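Local coordinates for putative transcriptional regulator protein, LacI family (Rhizobium etli, PDB 3MIZ), which probably acts as a DNA-binding transcription factor of the LacI family, recognising a regulatory DNA region as repressors of this kind do, at residues D114-Q117 / G118-L122; G145-L148 / R149-A152; D233-R236 / T237-M240; P252-D255 / L256-G260. All coordinates share one frame; numbering follows the deposited sequence.

Contact 1 (D114-Q117 / G118-L122)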
loop_
_atom_site.group_PDB
_atom_site.type_symbol
_atom_site.label_atom_id
_atom_site.label_comp_id
_atom_site.label_asym_id
_atom_site.label_seq_id
_atom_site.Cartn_x
_atom_site.Cartn_y
_atom_site.Cartn_z
ATOM N N ASP A 114 5.467 8.691 -17.843
ATOM C CA ASP A 114 4.765 9.607 -18.730
ATOM C C ASP A 114 3.246 9.577 -18.527
ATOM O O ASP A 114 2.527 8.918 -19.279
ATOM C CB ASP A 114 5.094 9.260 -20.182
ATOM C CG ASP A 114 4.893 10.426 -21.122
ATOM O OD1 ASP A 114 3.999 11.262 -20.875
ATOM O OD2 ASP A 114 5.626 10.488 -22.130
ATOM N N ASP A 115 2.767 10.289 -17.510
ATOM C CA ASP A 115 1.339 10.370 -17.207
ATOM C C ASP A 115 0.517 10.802 -18.411
ATOM O O ASP A 115 -0.558 10.265 -18.676
ATOM C CB ASP A 115 1.102 11.375 -16.078
ATOM C CG ASP A 115 1.599 10.872 -14.754
ATOM O OD1 ASP A 115 0.785 10.329 -13.985
ATOM O OD2 ASP A 115 2.811 10.995 -14.497
ATOM N N TYR A 116 1.024 11.792 -19.127
ATOM C CA TYR A 116 0.330 12.317 -20.292
ATOM C C TYR A 116 0.146 11.244 -21.368
ATOM O O TYR A 116 -0.962 11.037 -21.877
ATOM C CB TYR A 116 1.111 13.508 -20.859
ATOM C CG TYR A 116 0.348 14.283 -21.907
ATOM C CD1 TYR A 116 -0.499 15.326 -21.550
ATOM C CD2 TYR A 116 0.444 13.947 -23.254
ATOM C CE1 TYR A 116 -1.233 16.014 -22.510
ATOM C CE2 TYR A 116 -0.285 14.630 -24.219
ATOM C CZ TYR A 116 -1.119 15.660 -23.842
ATOM O OH TYR A 116 -1.846 16.337 -24.797
ATOM N N GLN A 117 1.230 10.559 -21.715
ATOM C CA GLN A 117 1.173 9.520 -22.732
ATOM C C GLN A 117 0.226 8.401 -22.303
ATOM O O GLN A 117 -0.587 7.928 -23.098
ATOM C CB GLN A 117 2.579 8.964 -22.987
ATOM C CG GLN A 117 2.627 7.604 -23.679
ATOM C CD GLN A 117 2.588 6.460 -22.691
ATOM O OE1 GLN A 117 3.289 6.486 -21.682
ATOM N NE2 GLN A 117 1.779 5.440 -22.978
ATOM N N GLY A 118 0.338 7.988 -21.043
ATOM C CA GLY A 118 -0.512 6.926 -20.535
ATOM C C GLY A 118 -1.988 7.263 -20.632
ATOM O O GLY A 118 -2.786 6.433 -21.075
ATOM N N ALA A 119 -2.359 8.475 -20.223
ATOM C CA ALA A 119 -3.758 8.893 -20.270
ATOM C C ALA A 119 -4.215 9.043 -21.713
ATOM O O ALA A 119 -5.375 8.774 -22.041
ATOM C CB ALA A 119 -3.952 10.205 -19.515
ATOM N N ARG A 120 -3.295 9.475 -22.572
ATOM C CA ARG A 120 -3.595 9.636 -23.985
ATOM C C ARG A 120 -3.943 8.276 -24.592
ATOM O O ARG A 120 -4.959 8.134 -25.269
ATOM C CB ARG A 120 -2.385 10.232 -24.723
ATOM C CG ARG A 120 -2.501 10.215 -26.251
ATOM C CD ARG A 120 -1.329 10.940 -26.927
ATOM N NE ARG A 120 -0.040 10.238 -26.838
ATOM C CZ ARG A 120 1.069 10.774 -26.323
ATOM N NH1 ARG A 120 1.042 12.011 -25.840
ATOM N NH2 ARG A 120 2.214 10.098 -26.309
ATOM N N ASP A 121 -3.098 7.282 -24.347
ATOM C CA ASP A 121 -3.320 5.953 -24.903
ATOM C C ASP A 121 -4.561 5.270 -24.350
ATOM O O ASP A 121 -5.228 4.511 -25.055
ATOM C CB ASP A 121 -2.098 5.072 -24.668
ATOM C CG ASP A 121 -0.910 5.506 -25.499
ATOM O OD1 ASP A 121 -1.124 6.213 -26.509
ATOM O OD2 ASP A 121 0.227 5.134 -25.155
ATOM N N LEU A 122 -4.875 5.548 -23.090
ATOM C CA LEU A 122 -6.039 4.958 -22.447
ATOM C C LEU A 122 -7.300 5.602 -23.019
ATOM O O LEU A 122 -8.310 4.931 -23.230
ATOM C CB LEU A 122 -5.939 5.179 -20.935
ATOM C CG LEU A 122 -6.668 4.250 -19.970
ATOM C CD1 LEU A 122 -6.508 2.798 -20.382
ATOM C CD2 LEU A 122 -6.098 4.478 -18.581
#
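Q117 and D121, one helical turn apart, meet through their polar ends: NE2 of the amide donates to OD2 of the carboxylate over 2.7 Å in a nearly straight bond (167°). The two flat groups are turned 55° against each other, and the oxygen lies in the plane of the Q117 amide while the nitrogen approaches D121 from above the carboxylate plane. Q117 CG stands anti to its own N and the chain then folds at chi2 to -89°, which carries the amide along the helix toward D121. The other end of that amide, OE1, accepts from C282 N of strand 277-285, so both polar atoms of this buried side chain are engaged and its rotation is fixed; glutamine suits the place because it donates and accepts at once. These residues form the first turns of helix 115-127, whose N-cap is D114: its OD1 takes the Q117 N-H at 3.0 Å, as aspartate commonly does at a helix start. R120, bent at its third torsion, brings its guanidinium back over Q117, with Q117 CA lying against one face and R120 NH2 3.5 Å from Q117 CB. R120 NH1 comes up to the edge of the Y116 ring, 3.3 Å from Y116 CD2, an in-plane approach. D115 gives its carboxylate to R149 and R81 in salt bridges.

Contact 2 (G145-L148 / R149-A152); sequences GAEL and RLDA
Helix 144-160, the connection between strands 134-138 and 167-174 in a beta-alpha-beta unit, contains this pair of successive turns. Two acidic side chains share a water, which donates to E147 OE2 at 2.8 Å and to D151 OD1 at 2.6 Å; the bridge probably eases the repulsion between carboxylates whose nearest oxygens are 4.9 Å apart. E147 runs alongside L150 in the same direction, with E147 OE2 4.0 Å from L150 CD2. L148 CD2 lies 3.9 Å from D151 OD2, in van der Waals contact. R149 leaves the turn on another side: with CG anti to the carbonyl carbon (chi1 -61°) and the rest of the chain extended, its methylenes pass G145 O, CG at 3.0 Å. R149 NE makes a salt bridge with D115 OD1, NH1 a hydrogen bond to G204 O, and the guanidinium a cation-pi contact with F232, so a long, charged chain with several N-H groups suits the place. A methionine in its place would probably leave the D115 carboxylate without this mate and the G204 carbonyl without its donor. L150 packs on Y136 and R138 of strand 134-138, while A152, small enough for close approach, lies against Y116 and A119 of helix 115-127.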
loop_
_atom_site.group_PDB
_atom_site.type_symbol
_atom_site.label_atom_id
_atom_site.label_comp_id
_atom_site.label_asym_id
_atom_site.label_seq_id
_atom_site.Cartn_x
_atom_site.Cartn_y
_atom_site.Cartn_z
ATOM N N GLY A 145 0.610 14.854 -11.551
ATOM C CA GLY A 145 0.199 13.728 -12.373
ATOM C C GLY A 145 -1.281 13.758 -12.705
ATOM O O GLY A 145 -1.673 13.478 -13.839
ATOM N N ALA A 146 -2.103 14.096 -11.714
ATOM C CA ALA A 146 -3.549 14.156 -11.910
ATOM C C ALA A 146 -3.910 15.134 -13.015
ATOM O O ALA A 146 -4.733 14.831 -13.884
ATOM C CB ALA A 146 -4.237 14.564 -10.620
ATOM N N GLU A 147 -3.285 16.308 -12.982
ATOM C CA GLU A 147 -3.557 17.339 -13.972
ATOM C C GLU A 147 -3.057 16.948 -15.351
ATOM O O GLU A 147 -3.710 17.231 -16.353
ATOM C CB GLU A 147 -2.916 18.659 -13.549
ATOM C CG GLU A 147 -3.689 19.901 -13.966
ATOM C CD GLU A 147 -5.091 19.958 -13.365
ATOM O OE1 GLU A 147 -5.325 19.340 -12.300
ATOM O OE2 GLU A 147 -5.958 20.640 -13.953
ATOM N N LEU A 148 -1.892 16.311 -15.417
ATOM C CA LEU A 148 -1.360 15.899 -16.715
ATOM C C LEU A 148 -2.237 14.831 -17.364
ATOM O O LEU A 148 -2.403 14.820 -18.575
ATOM C CB LEU A 148 0.060 15.361 -16.572
ATOM C CG LEU A 148 1.102 16.391 -16.135
ATOM C CD1 LEU A 148 2.461 15.713 -16.013
ATOM C CD2 LEU A 148 1.153 17.520 -17.151
ATOM N N ARG A 149 -2.788 13.927 -16.563
ATOM C CA ARG A 149 -3.652 12.884 -17.109
ATOM C C ARG A 149 -4.931 13.518 -17.650
ATOM O O ARG A 149 -5.476 13.080 -18.667
ATOM C CB ARG A 149 -3.988 11.855 -16.025
ATOM C CG ARG A 149 -2.753 11.167 -15.482
ATOM C CD ARG A 149 -3.060 10.281 -14.288
ATOM N NE ARG A 149 -1.821 9.827 -13.665
ATOM C CZ ARG A 149 -1.765 9.040 -12.598
ATOM N NH1 ARG A 149 -2.880 8.610 -12.019
ATOM N NH2 ARG A 149 -0.586 8.685 -12.109
ATOM N N LEU A 150 -5.400 14.555 -16.966
ATOM C CA LEU A 150 -6.606 15.263 -17.377
ATOM C C LEU A 150 -6.316 16.074 -18.639
ATOM O O LEU A 150 -7.157 16.161 -19.541
ATOM C CB LEU A 150 -7.091 16.186 -16.257
ATOM C CG LEU A 150 -8.277 17.096 -16.612
ATOM C CD1 LEU A 150 -9.510 16.256 -16.973
ATOM C CD2 LEU A 150 -8.572 18.006 -15.437
ATOM N N ASP A 151 -5.125 16.663 -18.708
ATOM C CA ASP A 151 -4.752 17.435 -19.892
ATOM C C ASP A 151 -4.810 16.514 -21.108
ATOM O O ASP A 151 -5.268 16.907 -22.184
ATOM C CB ASP A 151 -3.328 17.982 -19.782
ATOM C CG ASP A 151 -3.195 19.131 -18.793
ATOM O OD1 ASP A 151 -4.208 19.795 -18.467
ATOM O OD2 ASP A 151 -2.050 19.379 -18.360
ATOM N N ALA A 152 -4.332 15.286 -20.928
ATOM C CA ALA A 152 -4.301 14.303 -22.009
ATOM C C ALA A 152 -5.704 13.912 -22.432
ATOM O O ALA A 152 -5.998 13.825 -23.620
ATOM C CB ALA A 152 -3.533 13.067 -21.578
HETATM O O HOH W 1 -6.018 19.917 -16.607
#

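Contact 3 (D233-R236 / T237-M240); sequences DDFR and TVTM
The F235 ring lies beside T237, the two running in the same direction, and T237 CB sits over one face of it in a CH-pi contact, 4.0 Å from the centroid and displaced toward the rim. V238 crosses the same ring at a slant, its CG2 3.4 Å from F235 CD2. With CG anti to the backbone N (chi1 178°), the phenyl is directed to the flank where these two residues emerge, its face suited to T237 CB and its apolar CD2 to V238 CG2. F235 O accepts from both V238 N (2.9 Å) and T239 N (3.0 Å), which come from opposite faces of its plane. T239 OG1 donates to D234 OD1 at 3.1 Å, on the syn side but 32° out of the carboxylate plane; the same oxygen has a second partner, R287, in a salt bridge. R236 folds back so that NH1 forms a salt bridge with D234 OD2 at 3.4 Å, and its NH2 pairs with D31. T237 OG1 is hydrogen-bonded to Y28 OH of the second subunit, and F235 packs on T237 of that subunit. F235 is the N-cap of the short helix 236-239, a helix start within the periplasmic-binding-protein-like fold.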
loop_
_atom_site.group_PDB
_atom_site.type_symbol
_atom_site.label_atom_id
_atom_site.label_comp_id
_atom_site.label_asym_id
_atom_site.label_seq_id
_atom_site.Cartn_x
_atom_site.Cartn_y
_atom_site.Cartn_z
ATOM N N ASP A 233 -2.404 3.490 -13.030
ATOM C CA ASP A 233 -1.332 3.111 -12.093
ATOM C C ASP A 233 -0.949 1.630 -12.108
ATOM O O ASP A 233 0.219 1.276 -11.971
ATOM C CB ASP A 233 -1.698 3.421 -10.637
ATOM C CG ASP A 233 -1.795 4.902 -10.332
ATOM O OD1 ASP A 233 -1.561 5.748 -11.220
ATOM O OD2 ASP A 233 -2.125 5.202 -9.167
ATOM N N ASP A 234 -1.965 0.785 -12.269
ATOM C CA ASP A 234 -1.873 -0.671 -12.170
ATOM C C ASP A 234 -1.408 -0.994 -10.758
ATOM O O ASP A 234 -0.383 -1.648 -10.543
ATOM C CB ASP A 234 -0.939 -1.337 -13.184
ATOM C CG ASP A 234 -1.140 -2.870 -13.219
ATOM O OD1 ASP A 234 -2.284 -3.326 -12.970
ATOM O OD2 ASP A 234 -0.177 -3.620 -13.494
ATOM N N PHE A 235 -2.166 -0.479 -9.798
ATOM C CA PHE A 235 -1.923 -0.704 -8.377
ATOM C C PHE A 235 -2.482 -2.108 -8.170
ATOM O O PHE A 235 -3.688 -2.276 -8.011
ATOM C CB PHE A 235 -2.702 0.338 -7.559
ATOM C CG PHE A 235 -2.578 0.180 -6.063
ATOM C CD1 PHE A 235 -1.419 -0.323 -5.482
ATOM C CD2 PHE A 235 -3.620 0.584 -5.231
ATOM C CE1 PHE A 235 -1.297 -0.420 -4.093
ATOM C CE2 PHE A 235 -3.507 0.494 -3.841
ATOM C CZ PHE A 235 -2.341 -0.009 -3.272
ATOM N N ARG A 236 -1.595 -3.105 -8.193
ATOM C CA ARG A 236 -1.964 -4.515 -8.066
ATOM C C ARG A 236 -3.005 -4.861 -6.999
ATOM O O ARG A 236 -3.926 -5.634 -7.255
ATOM C CB ARG A 236 -0.717 -5.378 -7.833
ATOM C CG ARG A 236 0.446 -5.115 -8.777
ATOM C CD ARG A 236 1.323 -3.971 -8.272
ATOM N NE ARG A 236 2.697 -4.076 -8.764
ATOM C CZ ARG A 236 3.058 -3.896 -10.030
ATOM N NH1 ARG A 236 2.149 -3.593 -10.948
ATOM N NH2 ARG A 236 4.331 -4.022 -10.380
ATOM N N THR A 237 -2.845 -4.308 -5.805
ATOM C CA THR A 237 -3.774 -4.561 -4.711
ATOM C C THR A 237 -5.223 -4.373 -5.178
ATOM O O THR A 237 -6.127 -5.123 -4.801
ATOM C CB THR A 237 -3.485 -3.601 -3.541
ATOM O OG1 THR A 237 -2.191 -3.896 -2.998
ATOM C CG2 THR A 237 -4.535 -3.731 -2.455
ATOM N N VAL A 238 -5.425 -3.382 -6.029
ATOM C CA VAL A 238 -6.749 -3.076 -6.539
ATOM C C VAL A 238 -7.103 -3.736 -7.872
ATOM O O VAL A 238 -8.089 -4.456 -7.964
ATOM C CB VAL A 238 -6.913 -1.550 -6.691
ATOM C CG1 VAL A 238 -8.289 -1.217 -7.262
ATOM C CG2 VAL A 238 -6.706 -0.882 -5.340
ATOM N N THR A 239 -6.294 -3.507 -8.901
ATOM C CA THR A 239 -6.614 -4.032 -10.230
ATOM C C THR A 239 -7.002 -5.496 -10.309
ATOM O O THR A 239 -7.887 -5.863 -11.098
ATOM C CB THR A 239 -5.474 -3.746 -11.236
ATOM O OG1 THR A 239 -4.276 -4.415 -10.826
ATOM C CG2 THR A 239 -5.220 -2.244 -11.308
HETATM N N MSE A 240 -6.363 -6.328 -9.493
HETATM C CA MSE A 240 -6.655 -7.753 -9.484
HETATM C C MSE A 240 -7.677 -8.173 -8.426
HETATM O O MSE A 240 -7.972 -9.364 -8.272
HETATM C CB MSE A 240 -5.364 -8.540 -9.302
HETATM C CG MSE A 240 -4.417 -8.399 -10.476
HETATM SE SE MSE A 240 -2.839 -9.452 -10.233
HETATM C CE MSE A 240 -3.469 -11.104 -11.033
#

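Contact 4 (P252-D255 / L256-G260)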
loop_
_atom_site.group_PDB
_atom_site.type_symbol
_atom_site.label_atom_id
_atom_site.label_comp_id
_atom_site.label_asym_id
_atom_site.label_seq_id
_atom_site.Cartn_x
_atom_site.Cartn_y
_atom_site.Cartn_z
ATOM N N PRO A 252 5.357 2.661 -14.648
ATOM C CA PRO A 252 6.557 1.818 -14.667
ATOM C C PRO A 252 7.467 2.001 -13.447
ATOM O O PRO A 252 8.677 2.183 -13.580
ATOM C CB PRO A 252 7.235 2.240 -15.970
ATOM C CG PRO A 252 6.957 3.709 -15.997
ATOM C CD PRO A 252 5.490 3.782 -15.600
ATOM N N TYR A 253 6.879 1.925 -12.259
ATOM C CA TYR A 253 7.628 2.099 -11.024
ATOM C C TYR A 253 8.814 1.166 -10.863
ATOM O O TYR A 253 9.923 1.615 -10.587
ATOM C CB TYR A 253 6.702 1.965 -9.812
ATOM C CG TYR A 253 5.895 3.214 -9.546
ATOM C CD1 TYR A 253 6.387 4.467 -9.913
ATOM C CD2 TYR A 253 4.663 3.157 -8.898
ATOM C CE1 TYR A 253 5.678 5.631 -9.642
ATOM C CE2 TYR A 253 3.942 4.327 -8.618
ATOM C CZ TYR A 253 4.464 5.555 -8.995
ATOM O OH TYR A 253 3.791 6.722 -8.707
ATOM N N TYR A 254 8.578 -0.131 -11.022
ATOM C CA TYR A 254 9.646 -1.107 -10.886
ATOM C C TYR A 254 10.807 -0.764 -11.824
ATOM O O TYR A 254 11.969 -0.740 -11.405
ATOM C CB TYR A 254 9.113 -2.514 -11.189
ATOM C CG TYR A 254 10.148 -3.602 -11.022
ATOM C CD1 TYR A 254 10.591 -3.985 -9.755
ATOM C CD2 TYR A 254 10.714 -4.219 -12.133
ATOM C CE1 TYR A 254 11.582 -4.954 -9.603
ATOM C CE2 TYR A 254 11.701 -5.189 -11.993
ATOM C CZ TYR A 254 12.132 -5.551 -10.727
ATOM O OH TYR A 254 13.130 -6.496 -10.592
ATOM N N ASP A 255 10.491 -0.485 -13.087
ATOM C CA ASP A 255 11.512 -0.143 -14.074
ATOM C C ASP A 255 12.180 1.195 -13.768
ATOM O O ASP A 255 13.371 1.366 -14.025
ATOM C CB ASP A 255 10.921 -0.103 -15.486
ATOM C CG ASP A 255 10.488 -1.474 -15.978
ATOM O OD1 ASP A 255 11.185 -2.470 -15.677
ATOM O OD2 ASP A 255 9.459 -1.551 -16.678
ATOM N N LEU A 256 11.414 2.149 -13.244
ATOM C CA LEU A 256 11.986 3.450 -12.890
ATOM C C LEU A 256 13.064 3.252 -11.835
ATOM O O LEU A 256 14.114 3.893 -11.882
ATOM C CB LEU A 256 10.919 4.401 -12.339
ATOM C CG LEU A 256 9.999 5.081 -13.355
ATOM C CD1 LEU A 256 8.896 5.846 -12.632
ATOM C CD2 LEU A 256 10.814 6.022 -14.231
ATOM N N GLY A 257 12.785 2.373 -10.877
ATOM C CA GLY A 257 13.740 2.093 -9.821
ATOM C C GLY A 257 14.987 1.408 -10.360
ATOM O O GLY A 257 16.106 1.821 -10.063
ATOM N N ARG A 258 14.804 0.361 -11.160
ATOM C CA ARG A 258 15.951 -0.340 -11.726
ATOM C C ARG A 258 16.770 0.577 -12.629
ATOM O O ARG A 258 18.003 0.615 -12.532
ATOM C CB ARG A 258 15.490 -1.563 -12.524
ATOM C CG ARG A 258 14.805 -2.634 -11.696
ATOM C CD ARG A 258 14.539 -3.858 -12.564
ATOM N NE ARG A 258 15.772 -4.354 -13.166
ATOM C CZ ARG A 258 16.769 -4.895 -12.474
ATOM N NH1 ARG A 258 16.674 -5.015 -11.158
ATOM N NH2 ARG A 258 17.868 -5.299 -13.093
ATOM N N GLU A 259 16.096 1.315 -13.508
ATOM C CA GLU A 259 16.803 2.221 -14.415
ATOM C C GLU A 259 17.511 3.334 -13.647
ATOM O O GLU A 259 18.662 3.663 -13.938
ATOM C CB GLU A 259 15.837 2.836 -15.435
ATOM C CG GLU A 259 15.413 1.892 -16.558
ATOM C CD GLU A 259 16.587 1.429 -17.402
ATOM O OE1 GLU A 259 17.373 2.286 -17.865
ATOM O OE2 GLU A 259 16.722 0.205 -17.606
ATOM N N GLY A 260 16.818 3.913 -12.672
ATOM C CA GLY A 260 17.402 4.980 -11.878
ATOM C C GLY A 260 18.663 4.541 -11.164
ATOM O O GLY A 260 19.656 5.270 -11.139
#
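R258 lies alongside Y254, its aliphatic part against the ring: CG stands over one face in a CH-pi contact, 4.2 Å from the centroid, and R258 CD comes to 3.2 Å from Y254 CE2. The guanidinium plane is only 22° from that of the ring. Y254 projects with CG opposite its backbone N (chi1 -178°), which lays the ring along the helix toward the residue four positions on. Tyrosine fits here because it combines a broad face for the arginine methylenes with a hydroxyl at the far end, bonded to D38 OD2 of helix 30-42; the ring also has a cation-pi contact with R34. A leucine here removes the ring and hydroxyl, and would probably leave D38 without that partner and the R258 chain freer to turn. On another flank L256 touches Y253, CD1 to CD1 at 3.9 Å, at the edge of that ring, and L256 CG meets P252 CG at 4.3 Å. This is the start of helix 253-268, with P252 at the N-cap, where proline's missing N-H costs no helical bond; P252 O accepts from L256 N at 2.8 Å. Further out, L256 and P252 pack on strands 110-113 and 277-285.

Contacts 1, 2 and 4 lie in the first turns of longer helices, while contact 3 takes in the loop and short helix 236-239; they follow one another along the chain. Contacts 1 and 2 are neighbours, their centres about 8 Å apart, and are joined by the salt bridge from D115 OD1 to R149 NE at 2.7 Å and by close approach of A119 CB to A152 CB at 3.6 Å. R149 also ties contact 2 to contact 3, weakly, through NH2 and D233 OD1, although the centres are about 19 Å apart. Contact 4 touches none of the others: its nearest atoms are about 5 Å from contacts 1 and 3, and it lies across the chain's centre from contact 2. Contact 3 alone reaches the second subunit.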